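Local coordinates for beta-N-acetylhexosaminidase (Mycobacterium smegmatis, PDB 4YYF), which probably hydrolyses terminal non-reducing N-acetyl-D-hexosamine residues from N-acetyl-beta-D-hexosaminides as a member of glycosyl hydrolase family 3, at residues R42-Q47 / A347-L352. The protein carries 1 engineered substitution. Residues are numbered along the deposited sequence; the frame is centred on the assembly and turned at random.
With NA (sodium ion), chain F.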
loop_
_atom_site.group_PDB
_atom_site.type_symbol
_atom_site.label_atom_id
_atom_site.label_comp_id
_atom_site.label_asym_id
_atom_site.label_seq_id
_atom_site.Cartn_x
_atom_site.Cartn_y
_atom_site.Cartn_z
ATOM N N ARG A 42 18.994 3.451 -12.084
ATOM C CA ARG A 42 18.451 2.160 -11.672
ATOM C C ARG A 42 18.126 2.155 -10.176
ATOM O O ARG A 42 17.156 1.531 -9.744
ATOM C CB ARG A 42 19.433 1.034 -12.047
ATOM C CG ARG A 42 18.916 -0.391 -11.849
ATOM C CD ARG A 42 19.892 -1.383 -12.477
ATOM N NE ARG A 42 19.454 -2.779 -12.405
ATOM C CZ ARG A 42 18.775 -3.405 -13.363
ATOM N NH1 ARG A 42 18.420 -2.758 -14.476
ATOM N NH2 ARG A 42 18.446 -4.683 -13.205
ATOM N N ASP A 43 18.913 2.866 -9.378
ATOM C CA ASP A 43 18.625 2.922 -7.939
ATOM C C ASP A 43 17.439 3.830 -7.616
ATOM O O ASP A 43 16.717 3.596 -6.636
ATOM C CB ASP A 43 19.864 3.341 -7.142
ATOM C CG ASP A 43 20.976 2.308 -7.211
ATOM O OD1 ASP A 43 20.713 1.164 -7.646
ATOM O OD2 ASP A 43 22.115 2.644 -6.831
ATOM N N LYS A 44 17.245 4.871 -8.426
ATOM C CA LYS A 44 16.039 5.686 -8.319
ATOM C C LYS A 44 14.831 4.827 -8.608
ATOM O O LYS A 44 13.830 4.917 -7.914
ATOM C CB LYS A 44 16.050 6.839 -9.312
ATOM C CG LYS A 44 17.093 7.897 -9.058
ATOM C CD LYS A 44 16.924 9.010 -10.074
ATOM C CE LYS A 44 17.755 10.226 -9.717
ATOM N NZ LYS A 44 17.424 11.373 -10.622
ATOM N N LEU A 45 14.920 4.005 -9.654
ATOM C CA LEU A 45 13.812 3.109 -10.020
ATOM C C LEU A 45 13.542 2.056 -8.950
ATOM O O LEU A 45 12.375 1.763 -8.625
ATOM C CB LEU A 45 14.062 2.438 -11.382
ATOM C CG LEU A 45 14.072 3.410 -12.573
ATOM C CD1 LEU A 45 14.601 2.753 -13.845
ATOM C CD2 LEU A 45 12.666 3.946 -12.793
ATOM N N ALA A 46 14.607 1.496 -8.376
ATOM C CA ALA A 46 14.423 0.466 -7.351
ATOM C C ALA A 46 13.745 1.035 -6.107
ATOM O O ALA A 46 13.068 0.317 -5.367
ATOM C CB ALA A 46 15.766 -0.202 -6.991
ATOM N N GLN A 47 13.910 2.335 -5.878
ATOM C CA GLN A 47 13.288 2.958 -4.719
ATOM C C GLN A 47 11.756 3.002 -4.836
ATOM O O GLN A 47 11.050 3.200 -3.844
ATOM C CB GLN A 47 13.879 4.361 -4.522
ATOM C CG GLN A 47 13.374 5.084 -3.302
ATOM C CD GLN A 47 13.685 4.362 -2.006
ATOM O OE1 GLN A 47 12.859 4.367 -1.072
ATOM N NE2 GLN A 47 14.885 3.748 -1.927
ATOM N N ALA A 347 8.089 11.607 -13.701
ATOM C CA ALA A 347 7.244 10.699 -12.932
ATOM C C ALA A 347 8.097 9.962 -11.917
ATOM O O ALA A 347 7.676 9.712 -10.783
ATOM C CB ALA A 347 6.547 9.720 -13.842
ATOM N N VAL A 348 9.301 9.600 -12.343
ATOM C CA VAL A 348 10.228 8.881 -11.484
ATOM C C VAL A 348 10.735 9.790 -10.366
ATOM O O VAL A 348 10.740 9.395 -9.197
ATOM C CB VAL A 348 11.407 8.317 -12.299
ATOM C CG1 VAL A 348 12.490 7.759 -11.375
ATOM C CG2 VAL A 348 10.916 7.241 -13.227
ATOM N N ASP A 349 11.137 11.007 -10.724
ATOM C CA ASP A 349 11.661 11.944 -9.738
ATOM C C ASP A 349 10.618 12.339 -8.686
ATOM O O ASP A 349 10.922 12.373 -7.496
ATOM C CB ASP A 349 12.231 13.193 -10.417
ATOM C CG ASP A 349 13.545 12.923 -11.148
ATOM O OD1 ASP A 349 14.124 11.828 -10.990
ATOM O OD2 ASP A 349 14.002 13.821 -11.880
ATOM N N ALA A 350 9.395 12.636 -9.119
ATOM C CA ALA A 350 8.347 13.025 -8.166
ATOM C C ALA A 350 8.082 11.905 -7.168
ATOM O O ALA A 350 7.913 12.148 -5.970
ATOM C CB ALA A 350 7.064 13.412 -8.890
ATOM N N SER A 351 8.035 10.677 -7.669
ATOM C CA SER A 351 7.729 9.518 -6.836
ATOM C C SER A 351 8.899 9.159 -5.935
ATOM O O SER A 351 8.709 8.690 -4.811
ATOM C CB SER A 351 7.346 8.317 -7.709
ATOM O OG SER A 351 6.069 8.525 -8.289
ATOM N N LEU A 352 10.109 9.357 -6.438
ATOM C CA LEU A 352 11.302 9.160 -5.628
ATOM C C LEU A 352 11.277 10.104 -4.417
ATOM O O LEU A 352 11.504 9.677 -3.287
ATOM C CB LEU A 352 12.555 9.385 -6.480
ATOM C CG LEU A 352 13.897 9.395 -5.749
ATOM C CD1 LEU A 352 14.129 8.060 -5.042
ATOM C CD2 LEU A 352 15.033 9.700 -6.726
HETATM NA NA NA F . 5.442 9.383 -10.270
HETATM O O HOH W 1 3.430 9.427 -9.172
HETATM O O HOH W 2 4.763 7.373 -11.119
#
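Lys44 and Leu352 bring their CA atoms within 6.5 Å where the helical segments 42-46 and 347-352 pass each other, the axes 9.9 Å apart at closest and crossing at 57°. Leu352 wedges in with its two methyls divided between two partners: CD2 presses on Lys44 CG at 3.6 Å, while CD1 meets Gln47 CG at 3.5 Å. Both neighbours cross the leucine at about a right angle. Beyond that CG, Gln47 bends at chi2, and its OE1 hydrogen-bonds Lys359 NZ. The lysine chain runs on extended beyond CG past the CD2 methyl, carrying NZ to Asp349 OD1 for a weak, long salt bridge of 3.4 Å. Here CG of Asp349 lies anti to its carbonyl carbon (chi1 -72°), which sets CG on the side of the lysine. The stronger hydrogen bonds of both groups lie outside the pair: Lys44 NZ with Ala37 O, and Gln345 NE2 with Asp349 OD1. Beside this pair, Leu45 CD2 packs on Val348 CG2 at 3.8 Å, with Leu331 and Leu334 of helix 327-340 also touching Leu45. On another side of helix 345-357, Ala347 O and Ser351 OG bind sodium together with two waters. The contact thus joins the first and last helices of the modelled chain, 41-46 and 345-357, within the family 3 N-terminal domain of TIM-barrel type; the aliphatic stem of buried Lys44 packs on Leu352, while its ammonium is shared between Ala37 O and Asp349, whose carboxylate probably balances its charge.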